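Local atomic coordinates of alpha-galactosidase (Thermus thermophilus, PDB entry 6LCJ), a protein that probably cleaves terminal alpha-linked galactose from oligosaccharides such as stachyose by hydrolysis, working as a thermostable hexameric glycosidase of family GH36. Residues 365-368 with 369-373; 68-71 with 72-75; 76-79 with 80-84; 411-415 with 416-420; 264-268 with 269-273. All blocks are in the same frame, centred on the assembly; numbering follows the deposited sequence.

Contact 1: 365-368 with 369-373; sequences NEER and SFWLA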
loop_
_atom_site.group_PDB
_atom_site.type_symbol
_atom_site.label_atom_id
_atom_site.label_comp_id
_atom_site.label_asym_id
_atom_site.label_seq_id
_atom_site.Cartn_x
_atom_site.Cartn_y
_atom_site.Cartn_z
ATOM N N ASN E 365 3.845 34.513 -7.418
ATOM C CA ASN E 365 3.572 33.381 -8.288
ATOM C C ASN E 365 2.804 32.354 -7.462
ATOM O O ASN E 365 3.384 31.633 -6.644
ATOM C CB ASN E 365 4.865 32.808 -8.855
ATOM C CG ASN E 365 4.621 31.593 -9.753
ATOM O OD1 ASN E 365 3.561 30.982 -9.725
ATOM N ND2 ASN E 365 5.613 31.239 -10.542
ATOM N N GLU E 366 1.491 32.263 -7.687
ATOM C CA GLU E 366 0.688 31.432 -6.799
ATOM C C GLU E 366 0.697 29.960 -7.178
ATOM O O GLU E 366 0.323 29.128 -6.351
ATOM C CB GLU E 366 -0.748 31.960 -6.716
ATOM C CG GLU E 366 -0.898 33.057 -5.614
ATOM C CD GLU E 366 -1.250 32.511 -4.214
ATOM O OE1 GLU E 366 -2.455 32.471 -3.858
ATOM O OE2 GLU E 366 -0.306 32.125 -3.469
ATOM N N GLU E 367 1.162 29.603 -8.372
ATOM C CA GLU E 367 1.462 28.196 -8.608
ATOM C C GLU E 367 2.546 27.699 -7.659
ATOM O O GLU E 367 2.448 26.594 -7.118
ATOM C CB GLU E 367 1.873 27.963 -10.059
ATOM C CG GLU E 367 0.694 27.558 -10.928
ATOM C CD GLU E 367 -0.267 28.702 -11.070
ATOM O OE1 GLU E 367 0.221 29.793 -11.406
ATOM O OE2 GLU E 367 -1.477 28.535 -10.813
ATOM N N ARG E 368 3.580 28.507 -7.428
ATOM C CA ARG E 368 4.643 28.078 -6.525
ATOM C C ARG E 368 4.286 28.328 -5.060
ATOM O O ARG E 368 4.575 27.491 -4.195
ATOM C CB ARG E 368 5.952 28.774 -6.892
ATOM C CG ARG E 368 7.095 28.421 -5.973
ATOM C CD ARG E 368 8.435 28.795 -6.588
ATOM N NE ARG E 368 9.519 28.384 -5.712
ATOM C CZ ARG E 368 10.810 28.593 -5.944
ATOM N NH1 ARG E 368 11.213 29.208 -7.049
ATOM N NH2 ARG E 368 11.696 28.177 -5.057
ATOM N N SER E 369 3.636 29.450 -4.756
ATOM C CA SER E 369 3.382 29.750 -3.358
ATOM C C SER E 369 2.234 28.925 -2.786
ATOM O O SER E 369 2.264 28.560 -1.605
ATOM C CB SER E 369 3.116 31.240 -3.192
ATOM O OG SER E 369 4.299 31.962 -3.480
ATOM N N PHE E 370 1.228 28.603 -3.590
ATOM C CA PHE E 370 0.077 27.867 -3.088
ATOM C C PHE E 370 0.084 26.399 -3.512
ATOM O O PHE E 370 0.058 25.511 -2.658
ATOM C CB PHE E 370 -1.215 28.564 -3.536
ATOM C CG PHE E 370 -2.454 27.876 -3.066
ATOM C CD1 PHE E 370 -2.962 28.130 -1.798
ATOM C CD2 PHE E 370 -3.106 26.955 -3.882
ATOM C CE1 PHE E 370 -4.106 27.486 -1.346
ATOM C CE2 PHE E 370 -4.253 26.300 -3.442
ATOM C CZ PHE E 370 -4.756 26.569 -2.170
ATOM N N TRP E 371 0.131 26.107 -4.811
ATOM C CA TRP E 371 0.005 24.720 -5.248
ATOM C C TRP E 371 1.207 23.884 -4.829
ATOM O O TRP E 371 1.054 22.720 -4.441
ATOM C CB TRP E 371 -0.207 24.675 -6.759
ATOM C CG TRP E 371 -1.524 25.282 -7.117
ATOM C CD1 TRP E 371 -1.731 26.476 -7.725
ATOM C CD2 TRP E 371 -2.823 24.734 -6.844
ATOM N NE1 TRP E 371 -3.079 26.708 -7.872
ATOM C CE2 TRP E 371 -3.775 25.654 -7.339
ATOM C CE3 TRP E 371 -3.277 23.549 -6.240
ATOM C CZ2 TRP E 371 -5.161 25.429 -7.254
ATOM C CZ3 TRP E 371 -4.659 23.326 -6.155
ATOM C CH2 TRP E 371 -5.579 24.267 -6.658
ATOM N N LEU E 372 2.400 24.455 -4.872
ATOM C CA LEU E 372 3.581 23.761 -4.386
ATOM C C LEU E 372 3.903 24.098 -2.934
ATOM O O LEU E 372 4.846 23.531 -2.372
ATOM C CB LEU E 372 4.775 24.079 -5.295
ATOM C CG LEU E 372 4.540 23.714 -6.764
ATOM C CD1 LEU E 372 5.571 24.376 -7.664
ATOM C CD2 LEU E 372 4.550 22.215 -6.951
ATOM N N ALA E 373 3.153 25.014 -2.324
ATOM C CA ALA E 373 3.314 25.372 -0.914
ATOM C C ALA E 373 4.765 25.762 -0.599
ATOM O O ALA E 373 5.370 25.293 0.370
ATOM C CB ALA E 373 2.827 24.230 -0.021
#
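Ser369 N donates to Asn365 O (2.9 Å) and Phe370 N to Glu366 O (3.0 Å) in ordinary helical spacing, after which Leu372 N reaches five residues back to Glu367 O (3.1 Å) and Trp371 N adds a weak bond to Glu366 O. The first turn is capped by Asn365, whose OD1 takes weak bonds from the backbone N of both Glu367 and Arg368, while its ND2 turns to Asn365 of the second subunit. Glu366 bends sharply at its second torsion (chi2 -89°), turning the carboxylate forward along the helix until OE2 lies 3.5 Å from Ser369 CB and also meets Phe370 CB. Glu367 and Trp371 run side by side in the same direction; their carboxylate and indole planes are only 17° apart, and Glu367 OE2 stands 3.7 Å from Trp371 CD1. The charge of Glu367 is met by Arg73 of the second subunit, and the indole packs edge-to-face with Phe266 of that chain. Phe370 CD2 lies over the centre of the Trp371 indole, 3.7 Å above its plane. Here is a short N-capped helix ending in a wider pi-type turn, with Ala373 leaving at positive phi, placed at a subunit interface.

Contact 2: 68-71 with 72-75; sequences LLPE and ARRP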
loop_
_atom_site.group_PDB
_atom_site.type_symbol
_atom_site.label_atom_id
_atom_site.label_comp_id
_atom_site.label_asym_id
_atom_site.label_seq_id
_atom_site.Cartn_x
_atom_site.Cartn_y
_atom_site.Cartn_z
ATOM N N LEU E 68 6.381 21.030 1.513
ATOM C CA LEU E 68 6.869 21.922 0.476
ATOM C C LEU E 68 7.252 21.085 -0.732
ATOM O O LEU E 68 7.946 20.074 -0.595
ATOM C CB LEU E 68 8.071 22.721 0.989
ATOM C CG LEU E 68 8.671 23.816 0.107
ATOM C CD1 LEU E 68 9.234 24.923 0.979
ATOM C CD2 LEU E 68 9.744 23.281 -0.823
ATOM N N LEU E 69 6.814 21.508 -1.910
ATOM C CA LEU E 69 7.060 20.792 -3.150
ATOM C C LEU E 69 7.787 21.698 -4.125
ATOM O O LEU E 69 7.725 22.928 -4.005
ATOM C CB LEU E 69 5.748 20.305 -3.788
ATOM C CG LEU E 69 4.898 19.356 -2.937
ATOM C CD1 LEU E 69 3.677 18.897 -3.708
ATOM C CD2 LEU E 69 5.728 18.181 -2.471
ATOM N N PRO E 70 8.533 21.124 -5.082
ATOM C CA PRO E 70 8.855 19.699 -5.184
ATOM C C PRO E 70 9.921 19.305 -4.155
ATOM O O PRO E 70 10.607 20.186 -3.626
ATOM C CB PRO E 70 9.395 19.584 -6.596
ATOM C CG PRO E 70 10.086 20.884 -6.784
ATOM C CD PRO E 70 9.200 21.899 -6.143
ATOM N N GLU E 71 10.066 18.006 -3.885
ATOM C CA GLU E 71 11.100 17.548 -2.963
ATOM C C GLU E 71 12.478 18.089 -3.346
ATOM O O GLU E 71 13.274 18.454 -2.475
ATOM C CB GLU E 71 11.119 16.020 -2.937
ATOM C CG GLU E 71 11.286 15.402 -1.560
ATOM C CD GLU E 71 10.515 14.096 -1.408
ATOM O OE1 GLU E 71 11.142 13.012 -1.446
ATOM O OE2 GLU E 71 9.277 14.155 -1.247
ATOM N N ALA E 72 12.765 18.164 -4.651
ATOM C CA ALA E 72 14.098 18.530 -5.127
ATOM C C ALA E 72 14.540 19.915 -4.678
ATOM O O ALA E 72 15.749 20.190 -4.685
ATOM C CB ALA E 72 14.150 18.479 -6.655
ATOM N N ARG E 73 13.593 20.801 -4.322
ATOM C CA ARG E 73 13.890 22.177 -3.940
ATOM C C ARG E 73 13.956 22.406 -2.434
ATOM O O ARG E 73 14.272 23.523 -2.010
ATOM C CB ARG E 73 12.851 23.114 -4.527
ATOM C CG ARG E 73 13.115 23.544 -5.940
ATOM C CD ARG E 73 12.359 24.824 -6.159
ATOM N NE ARG E 73 12.316 25.256 -7.548
ATOM C CZ ARG E 73 11.198 25.572 -8.191
ATOM N NH1 ARG E 73 10.019 25.484 -7.585
ATOM N NH2 ARG E 73 11.261 25.978 -9.444
ATOM N N ARG E 74 13.662 21.398 -1.614
ATOM C CA ARG E 74 13.775 21.572 -0.167
ATOM C C ARG E 74 15.164 21.976 0.321
ATOM O O ARG E 74 15.237 22.830 1.221
ATOM C CB ARG E 74 13.321 20.300 0.541
ATOM C CG ARG E 74 11.863 20.073 0.359
ATOM C CD ARG E 74 11.419 18.791 0.956
ATOM N NE ARG E 74 9.974 18.697 0.819
ATOM C CZ ARG E 74 9.251 17.656 1.206
ATOM N NH1 ARG E 74 9.840 16.609 1.768
ATOM N NH2 ARG E 74 7.941 17.665 1.019
ATOM N N PRO E 75 16.277 21.431 -0.181
ATOM C CA PRO E 75 17.585 21.855 0.364
ATOM C C PRO E 75 17.884 23.341 0.171
ATOM O O PRO E 75 18.680 23.901 0.937
ATOM C CB PRO E 75 18.591 20.971 -0.388
ATOM C CG PRO E 75 17.789 19.768 -0.825
ATOM C CD PRO E 75 16.414 20.312 -1.134
HETATM O O HOH W 1 9.077 25.039 -5.256
#
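Leu68 O is the polar focus of this turn, gripped side-on by the guanidinium of Arg74: NE donates to it at 2.8 Å and NH2 at 2.9 Å, with the oxygen at the edge of the group, near its plane. The extended chain of Arg74, with CG beside its own backbone N (chi1 -67°), carries the guanidinium back over six residues, and the two bonds to one atom fix its rotation. Two backbone bonds wind the 3-10 turn, Arg73 N to Pro70 O (3.1 Å) and Arg74 N to Glu71 O (3.1 Å), just after a cis peptide between Leu69 and Pro70. A water adds a bridge, donating to Leu69 O at 2.8 Å and accepting from Arg73 NH1 at 2.6 Å. Charge enters only loosely within the turn. Glu71 OE2 and Arg74 NH1 form a long salt bridge of 3.9 Å, the oxygen lying well out of the guanidinium plane, while Glu71 CG rests over one face of that group. Arg73 NH1 forms its salt bridge with Glu367 of the second subunit. Nonpolar packing is modest: Leu68 CD2 slides past Arg74 CG at 4.0 Å, and Pro70 crosses the stem of Arg73. The turn lies in the loop between strand 56-59 and helix 80-84; Glu84 of that helix takes Arg74 NH1, and Leu69 is backbone-bonded to Leu372, just beyond helix 366-371.

Contact 3: 76-79 with 80-84; sequences QADD and PFLLE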
loop_
_atom_site.group_PDB
_atom_site.type_symbol
_atom_site.label_atom_id
_atom_site.label_comp_id
_atom_site.label_asym_id
_atom_site.label_seq_id
_atom_site.Cartn_x
_atom_site.Cartn_y
_atom_site.Cartn_z
ATOM N N GLN E 76 17.270 24.005 -0.806
ATOM C CA GLN E 76 17.496 25.430 -1.013
ATOM C C GLN E 76 16.372 26.297 -0.451
ATOM O O GLN E 76 16.401 27.515 -0.637
ATOM C CB GLN E 76 17.693 25.735 -2.504
ATOM C CG GLN E 76 16.416 25.944 -3.287
ATOM C CD GLN E 76 16.524 25.379 -4.693
ATOM O OE1 GLN E 76 17.177 24.362 -4.895
ATOM N NE2 GLN E 76 15.882 26.030 -5.668
ATOM N N ALA E 77 15.394 25.698 0.234
ATOM C CA ALA E 77 14.277 26.406 0.842
ATOM C C ALA E 77 14.467 26.631 2.339
ATOM O O ALA E 77 14.136 27.708 2.851
ATOM C CB ALA E 77 12.969 25.641 0.599
ATOM N N ASP E 78 15.014 25.651 3.055
ATOM C CA ASP E 78 15.109 25.745 4.506
ATOM C C ASP E 78 16.063 24.656 4.990
ATOM O O ASP E 78 16.599 23.871 4.202
ATOM C CB ASP E 78 13.715 25.614 5.139
ATOM C CG ASP E 78 13.555 26.418 6.430
ATOM O OD1 ASP E 78 14.534 26.545 7.204
ATOM O OD2 ASP E 78 12.425 26.904 6.683
ATOM N N ASP E 79 16.284 24.631 6.295
ATOM C CA ASP E 79 16.863 23.481 6.969
ATOM C C ASP E 79 16.034 22.244 6.628
ATOM O O ASP E 79 14.845 22.194 6.981
ATOM C CB ASP E 79 16.873 23.748 8.479
ATOM C CG ASP E 79 17.535 22.646 9.299
ATOM O OD1 ASP E 79 17.581 21.464 8.876
ATOM O OD2 ASP E 79 17.987 22.982 10.415
ATOM N N PRO E 80 16.605 21.237 5.951
ATOM C CA PRO E 80 15.794 20.073 5.542
ATOM C C PRO E 80 15.050 19.406 6.682
ATOM O O PRO E 80 13.932 18.920 6.471
ATOM C CB PRO E 80 16.827 19.135 4.911
ATOM C CG PRO E 80 17.913 20.047 4.429
ATOM C CD PRO E 80 17.994 21.147 5.463
ATOM N N PHE E 81 15.613 19.394 7.891
ATOM C CA PHE E 81 14.887 18.852 9.037
ATOM C C PHE E 81 13.571 19.589 9.249
ATOM O O PHE E 81 12.514 18.965 9.399
ATOM C CB PHE E 81 15.751 18.929 10.294
ATOM C CG PHE E 81 15.056 18.444 11.534
ATOM C CD1 PHE E 81 14.263 19.305 12.288
ATOM C CD2 PHE E 81 15.194 17.126 11.954
ATOM C CE1 PHE E 81 13.606 18.866 13.428
ATOM C CE2 PHE E 81 14.551 16.678 13.097
ATOM C CZ PHE E 81 13.750 17.553 13.833
ATOM N N LEU E 82 13.617 20.924 9.271
ATOM C CA LEU E 82 12.419 21.734 9.478
ATOM C C LEU E 82 11.323 21.442 8.462
ATOM O O LEU E 82 10.155 21.725 8.730
ATOM C CB LEU E 82 12.777 23.223 9.394
ATOM C CG LEU E 82 13.134 24.031 10.643
ATOM C CD1 LEU E 82 14.083 23.266 11.537
ATOM C CD2 LEU E 82 13.751 25.344 10.204
ATOM N N LEU E 83 11.676 20.910 7.294
ATOM C CA LEU E 83 10.726 20.702 6.214
ATOM C C LEU E 83 10.231 19.264 6.118
ATOM O O LEU E 83 9.242 19.016 5.428
ATOM C CB LEU E 83 11.354 21.116 4.875
ATOM C CG LEU E 83 11.676 22.598 4.692
ATOM C CD1 LEU E 83 12.187 22.856 3.296
ATOM C CD2 LEU E 83 10.463 23.467 4.995
ATOM N N GLU E 84 10.897 18.310 6.768
ATOM C CA GLU E 84 10.435 16.930 6.780
ATOM C C GLU E 84 9.618 16.592 8.019
ATOM O O GLU E 84 9.096 15.479 8.105
ATOM C CB GLU E 84 11.621 15.943 6.682
ATOM C CG GLU E 84 12.645 16.225 5.577
ATOM C CD GLU E 84 12.170 15.847 4.171
ATOM O OE1 GLU E 84 11.413 14.852 4.041
ATOM O OE2 GLU E 84 12.551 16.547 3.202
#
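Ala77 makes the first touch with the coming helix, its CB packing 4.0 Å from Leu83 CD1. Asp78 follows, its CB against the same leucine, 3.7 Å from CD1, while its OD1 faces Leu82 CD2 at 3.3 Å. That carboxylate is otherwise well occupied: OD1 accepts from the next backbone nitrogen, Asp79 N, and from Trp50 N, and OD2 pairs with Arg47 of strand 44-48. Asp79 then caps the helix. With CG opposite its backbone N (chi1 -177°), OD1 swings forward to accept from Phe81 N at 3.0 Å, on the anti side and 35° out of the carboxylate plane. OD2 goes to Arg114 and to Ala314 N, which fix the carboxylate. Leu82 crosses Asp79 at about a right angle, CD2 lying 3.9 Å from its CB, and Leu83 N returns a weak bond to Asp79 O. An aspartate N-cap followed by Pro80 in the first turn is a classic way to start a helix, here the short, weakly bonded helix 80-84.

Contact 4: 411-415 with 416-420; sequences NLLSP and EEMRL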
loop_
_atom_site.group_PDB
_atom_site.type_symbol
_atom_site.label_atom_id
_atom_site.label_comp_id
_atom_site.label_asym_id
_atom_site.label_seq_id
_atom_site.Cartn_x
_atom_site.Cartn_y
_atom_site.Cartn_z
ATOM N N ASN E 411 7.862 45.085 -15.565
ATOM C CA ASN E 411 7.539 44.938 -14.153
ATOM C C ASN E 411 6.027 44.819 -14.056
ATOM O O ASN E 411 5.314 45.555 -14.728
ATOM C CB ASN E 411 8.074 46.133 -13.343
ATOM C CG ASN E 411 7.839 45.986 -11.856
ATOM O OD1 ASN E 411 7.373 44.944 -11.403
ATOM N ND2 ASN E 411 8.142 47.044 -11.083
ATOM N N LEU E 412 5.539 43.863 -13.273
ATOM C CA LEU E 412 4.105 43.691 -13.104
ATOM C C LEU E 412 3.598 44.296 -11.813
ATOM O O LEU E 412 2.389 44.270 -11.567
ATOM C CB LEU E 412 3.718 42.211 -13.127
ATOM C CG LEU E 412 4.027 41.397 -14.371
ATOM C CD1 LEU E 412 3.398 40.006 -14.223
ATOM C CD2 LEU E 412 3.558 42.134 -15.636
ATOM N N LEU E 413 4.491 44.830 -10.987
ATOM C CA LEU E 413 4.109 45.298 -9.667
ATOM C C LEU E 413 3.290 46.580 -9.754
ATOM O O LEU E 413 3.515 47.436 -10.615
ATOM C CB LEU E 413 5.355 45.534 -8.828
ATOM C CG LEU E 413 6.029 44.264 -8.324
ATOM C CD1 LEU E 413 7.391 44.611 -7.758
ATOM C CD2 LEU E 413 5.143 43.612 -7.286
ATOM N N SER E 414 2.354 46.723 -8.836
ATOM C CA SER E 414 1.597 47.961 -8.786
ATOM C C SER E 414 2.372 49.040 -8.034
ATOM O O SER E 414 3.253 48.745 -7.224
ATOM C CB SER E 414 0.237 47.736 -8.130
ATOM O OG SER E 414 0.337 47.830 -6.722
ATOM N N PRO E 415 2.079 50.310 -8.314
ATOM C CA PRO E 415 2.769 51.388 -7.590
ATOM C C PRO E 415 2.557 51.337 -6.094
ATOM O O PRO E 415 3.467 51.688 -5.337
ATOM C CB PRO E 415 2.173 52.651 -8.217
ATOM C CG PRO E 415 1.816 52.204 -9.628
ATOM C CD PRO E 415 1.307 50.817 -9.465
ATOM N N GLU E 416 1.399 50.891 -5.628
ATOM C CA GLU E 416 1.255 50.772 -4.185
ATOM C C GLU E 416 2.031 49.566 -3.654
ATOM O O GLU E 416 2.601 49.636 -2.558
ATOM C CB GLU E 416 -0.232 50.728 -3.799
ATOM C CG GLU E 416 -0.810 49.346 -3.537
ATOM C CD GLU E 416 -2.338 49.334 -3.444
ATOM O OE1 GLU E 416 -2.875 49.611 -2.342
ATOM O OE2 GLU E 416 -2.999 49.035 -4.472
ATOM N N GLU E 417 2.104 48.476 -4.427
ATOM C CA GLU E 417 2.947 47.353 -4.040
ATOM C C GLU E 417 4.409 47.781 -3.943
ATOM O O GLU E 417 5.089 47.490 -2.953
ATOM C CB GLU E 417 2.767 46.204 -5.032
ATOM C CG GLU E 417 1.445 45.435 -4.843
ATOM C CD GLU E 417 1.069 44.557 -6.040
ATOM O OE1 GLU E 417 1.651 44.737 -7.132
ATOM O OE2 GLU E 417 0.181 43.689 -5.899
ATOM N N MET E 418 4.896 48.529 -4.936
ATOM C CA MET E 418 6.289 48.974 -4.913
ATOM C C MET E 418 6.605 49.862 -3.707
ATOM O O MET E 418 7.744 49.878 -3.228
ATOM C CB MET E 418 6.614 49.722 -6.197
ATOM C CG MET E 418 6.784 48.847 -7.386
ATOM S SD MET E 418 7.300 49.779 -8.842
ATOM C CE MET E 418 5.729 49.920 -9.734
ATOM N N ARG E 419 5.626 50.623 -3.218
ATOM C CA ARG E 419 5.866 51.513 -2.090
ATOM C C ARG E 419 6.117 50.742 -0.798
ATOM O O ARG E 419 6.861 51.213 0.071
ATOM C CB ARG E 419 4.674 52.455 -1.943
ATOM C CG ARG E 419 4.728 53.386 -0.748
ATOM C CD ARG E 419 3.844 54.621 -0.971
ATOM N NE ARG E 419 4.446 55.612 -1.874
ATOM C CZ ARG E 419 4.078 55.795 -3.146
ATOM N NH1 ARG E 419 3.114 55.045 -3.682
ATOM N NH2 ARG E 419 4.677 56.730 -3.885
ATOM N N LEU E 420 5.499 49.569 -0.642
ATOM C CA LEU E 420 5.779 48.739 0.530
ATOM C C LEU E 420 7.252 48.339 0.589
ATOM O O LEU E 420 7.875 48.375 1.659
ATOM C CB LEU E 420 4.901 47.489 0.509
ATOM C CG LEU E 420 3.388 47.674 0.443
ATOM C CD1 LEU E 420 2.730 46.309 0.379
ATOM C CD2 LEU E 420 2.899 48.452 1.632
HETATM O O HOH W 2 -2.443 46.456 -6.003
#
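A capping box opens helix 415-428, with Ser414 and Glu417 each accepting through its side chain from the other's backbone N. Ser414 OG accepts from Glu417 N at 3.0 Å, and Glu417 OE1 accepts from Ser414 N at 2.7 Å along an almost straight bond (173°), on the anti side of the carboxylate and 28° out of its plane. The serine hydroxyl lies between its own N and carbonyl carbon (chi1 85°), the torsion that turns it in over the helix start. The extended chain of Glu417 passes alongside, with CG only 3.2 Å from Ser414 OG. A water linked to that hydroxyl also donates to Glu416 OE2, tying in the next residue. Further along the helix, Met418 N bonds to Ser414 O (2.8 Å) and Arg419 N to Pro415 O. Met418 CG packs 3.9 Å from Leu413 CB. Its SD lies 3.6 Å from Asn411 ND2, whose hydrogen bond goes to Arg407 O, and a bend at the third torsion turns Met418 CE onto Leu413 O (3.4 Å). Asn411 OD1 accepts from Leu413 N (2.9 Å), closing an Asx turn. The whole is a capping box with its hydrophobic staple, Leu413 to Met418, preceded by an Asx turn.

Contact 5: 264-268 with 269-273; sequences AGFNW and GRPLY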
loop_
_atom_site.group_PDB
_atom_site.type_symbol
_atom_site.label_atom_id
_atom_site.label_comp_id
_atom_site.label_asym_id
_atom_site.label_seq_id
_atom_site.Cartn_x
_atom_site.Cartn_y
_atom_site.Cartn_z
ATOM N N ALA E 264 21.854 19.654 -3.038
ATOM C CA ALA E 264 21.762 21.032 -2.569
ATOM C C ALA E 264 20.650 21.810 -3.266
ATOM O O ALA E 264 20.608 23.036 -3.173
ATOM C CB ALA E 264 23.102 21.751 -2.739
ATOM N N GLY E 265 19.751 21.127 -3.958
ATOM C CA GLY E 265 18.623 21.779 -4.587
ATOM C C GLY E 265 18.572 21.698 -6.098
ATOM O O GLY E 265 19.246 20.874 -6.720
ATOM N N PHE E 266 17.763 22.564 -6.703
ATOM C CA PHE E 266 17.510 22.533 -8.136
ATOM C C PHE E 266 17.357 23.960 -8.633
ATOM O O PHE E 266 16.437 24.671 -8.218
ATOM C CB PHE E 266 16.259 21.719 -8.450
ATOM C CG PHE E 266 16.121 21.372 -9.893
ATOM C CD1 PHE E 266 15.519 22.257 -10.781
ATOM C CD2 PHE E 266 16.606 20.164 -10.375
ATOM C CE1 PHE E 266 15.397 21.934 -12.118
ATOM C CE2 PHE E 266 16.495 19.837 -11.719
ATOM C CZ PHE E 266 15.885 20.715 -12.590
ATOM N N ASN E 267 18.248 24.370 -9.527
ATOM C CA ASN E 267 18.266 25.740 -10.020
ATOM C C ASN E 267 19.014 25.747 -11.342
ATOM O O ASN E 267 19.771 24.821 -11.645
ATOM C CB ASN E 267 18.914 26.691 -9.007
ATOM C CG ASN E 267 18.469 28.131 -9.191
ATOM O OD1 ASN E 267 17.309 28.399 -9.503
ATOM N ND2 ASN E 267 19.392 29.065 -8.998
ATOM N N TRP E 268 18.787 26.800 -12.130
ATOM C CA TRP E 268 19.319 26.883 -13.496
ATOM C C TRP E 268 19.029 25.600 -14.281
ATOM O O TRP E 268 19.836 25.139 -15.088
ATOM C CB TRP E 268 20.825 27.190 -13.493
ATOM C CG TRP E 268 21.250 28.340 -12.648
ATOM C CD1 TRP E 268 21.219 29.664 -12.989
ATOM C CD2 TRP E 268 21.795 28.280 -11.324
ATOM N NE1 TRP E 268 21.716 30.432 -11.959
ATOM C CE2 TRP E 268 22.068 29.607 -10.923
ATOM C CE3 TRP E 268 22.083 27.239 -10.442
ATOM C CZ2 TRP E 268 22.597 29.914 -9.669
ATOM C CZ3 TRP E 268 22.607 27.544 -9.199
ATOM C CH2 TRP E 268 22.861 28.868 -8.822
ATOM N N GLY E 269 17.879 24.990 -14.010
ATOM C CA GLY E 269 17.482 23.790 -14.726
ATOM C C GLY E 269 18.222 22.511 -14.398
ATOM O O GLY E 269 18.031 21.513 -15.102
ATOM N N ARG E 270 19.035 22.475 -13.346
ATOM C CA ARG E 270 19.822 21.285 -13.057
ATOM C C ARG E 270 19.939 21.037 -11.559
ATOM O O ARG E 270 19.818 21.966 -10.750
ATOM C CB ARG E 270 21.222 21.398 -13.667
ATOM C CG ARG E 270 21.850 22.740 -13.436
ATOM C CD ARG E 270 23.143 22.820 -14.191
ATOM N NE ARG E 270 23.009 22.240 -15.517
ATOM C CZ ARG E 270 23.133 22.945 -16.634
ATOM N NH1 ARG E 270 23.389 24.247 -16.562
ATOM N NH2 ARG E 270 23.001 22.350 -17.815
ATOM N N PRO E 271 20.181 19.785 -11.162
ATOM C CA PRO E 271 20.437 19.483 -9.749
ATOM C C PRO E 271 21.697 20.166 -9.248
ATOM O O PRO E 271 22.697 20.271 -9.956
ATOM C CB PRO E 271 20.594 17.959 -9.735
ATOM C CG PRO E 271 19.867 17.499 -10.937
ATOM C CD PRO E 271 20.101 18.562 -11.968
ATOM N N LEU E 272 21.639 20.606 -7.998
ATOM C CA LEU E 272 22.725 21.312 -7.349
ATOM C C LEU E 272 23.409 20.404 -6.339
ATOM O O LEU E 272 22.778 19.563 -5.695
ATOM C CB LEU E 272 22.221 22.568 -6.636
ATOM C CG LEU E 272 21.385 23.528 -7.478
ATOM C CD1 LEU E 272 20.928 24.675 -6.604
ATOM C CD2 LEU E 272 22.186 24.010 -8.672
ATOM N N TYR E 273 24.708 20.606 -6.203
ATOM C CA TYR E 273 25.535 19.875 -5.269
ATOM C C TYR E 273 26.391 20.894 -4.549
ATOM O O TYR E 273 26.494 22.044 -4.969
ATOM C CB TYR E 273 26.391 18.813 -5.985
ATOM C CG TYR E 273 25.538 17.816 -6.726
ATOM C CD1 TYR E 273 24.795 16.871 -6.035
ATOM C CD2 TYR E 273 25.452 17.838 -8.098
ATOM C CE1 TYR E 273 24.004 15.970 -6.687
ATOM C CE2 TYR E 273 24.660 16.924 -8.771
ATOM C CZ TYR E 273 23.937 15.997 -8.056
ATOM O OH TYR E 273 23.144 15.086 -8.712
#
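Gly269 meets Phe266, whose CZ comes 3.4 Å from Gly269 O; with Trp268 it forms the centre of a type I' turn from Asn267 to Arg270, both central residues at positive phi. Asn267 ND2 stands over the centre of the Trp268 indole, 3.2 Å above its plane. Arg270 closes the turn, its N donating to Asn267 O at 3.0 Å and its O accepting from Asn267 N. The first torsion of Arg270 (chi1 45°) sets CG against Asn267 O and Trp268 O, and a bend at chi3 (42°) brings Trp268 O over one guanidinium face. The Phe266 ring is laid across the backbone here, Arg270 C standing 3.5 Å above its plane toward the rim. Pro271, its non-hydrogen-bonded partner, continues that face, CD 3.8 Å from Phe266 CE2. Leu272 looks to the opposite face, its N donating to Gly265 O (2.7 Å) and its O accepting from Ala264 N (2.8 Å). CD1 packs on Asn267 CB, and CD2 meets the indole edge 3.6 Å from Trp268 CZ3. Tyr273 passes beyond the pair, backbone-bonded to Val239. The chemistry implies a backbone-bonded hairpin with aromatic and apolar packing on both faces, the polar ends of Trp268 and Arg270 being taken by Asp197 and Asp242.

In the fold
Contacts 1, 3 and 4 are all helix N-termini, yet each caps differently: an asparagine with weak bonds, an aspartate also salt-bridged to an arginine, and a full serine-glutamate box. Contact 2 relies instead on an arginine gripping a carbonyl, and contact 5 on a backbone-bonded hairpin with aromatic faces. Contact 3 is the most buried; 2, 4 and 5 are partly buried, and contact 1 lies on the chain's surface but is taken up by the second subunit. Contacts 2 and 3 share one loop and are tied by the Arg74-Glu84 salt bridge; contact 2 also reaches contact 1 through Leu69-Leu372 and contact 5 through Pro75. Gln76 links contact 3 to Phe266. Contact 4 stands apart, its centre about 20 Å from that of contact 1.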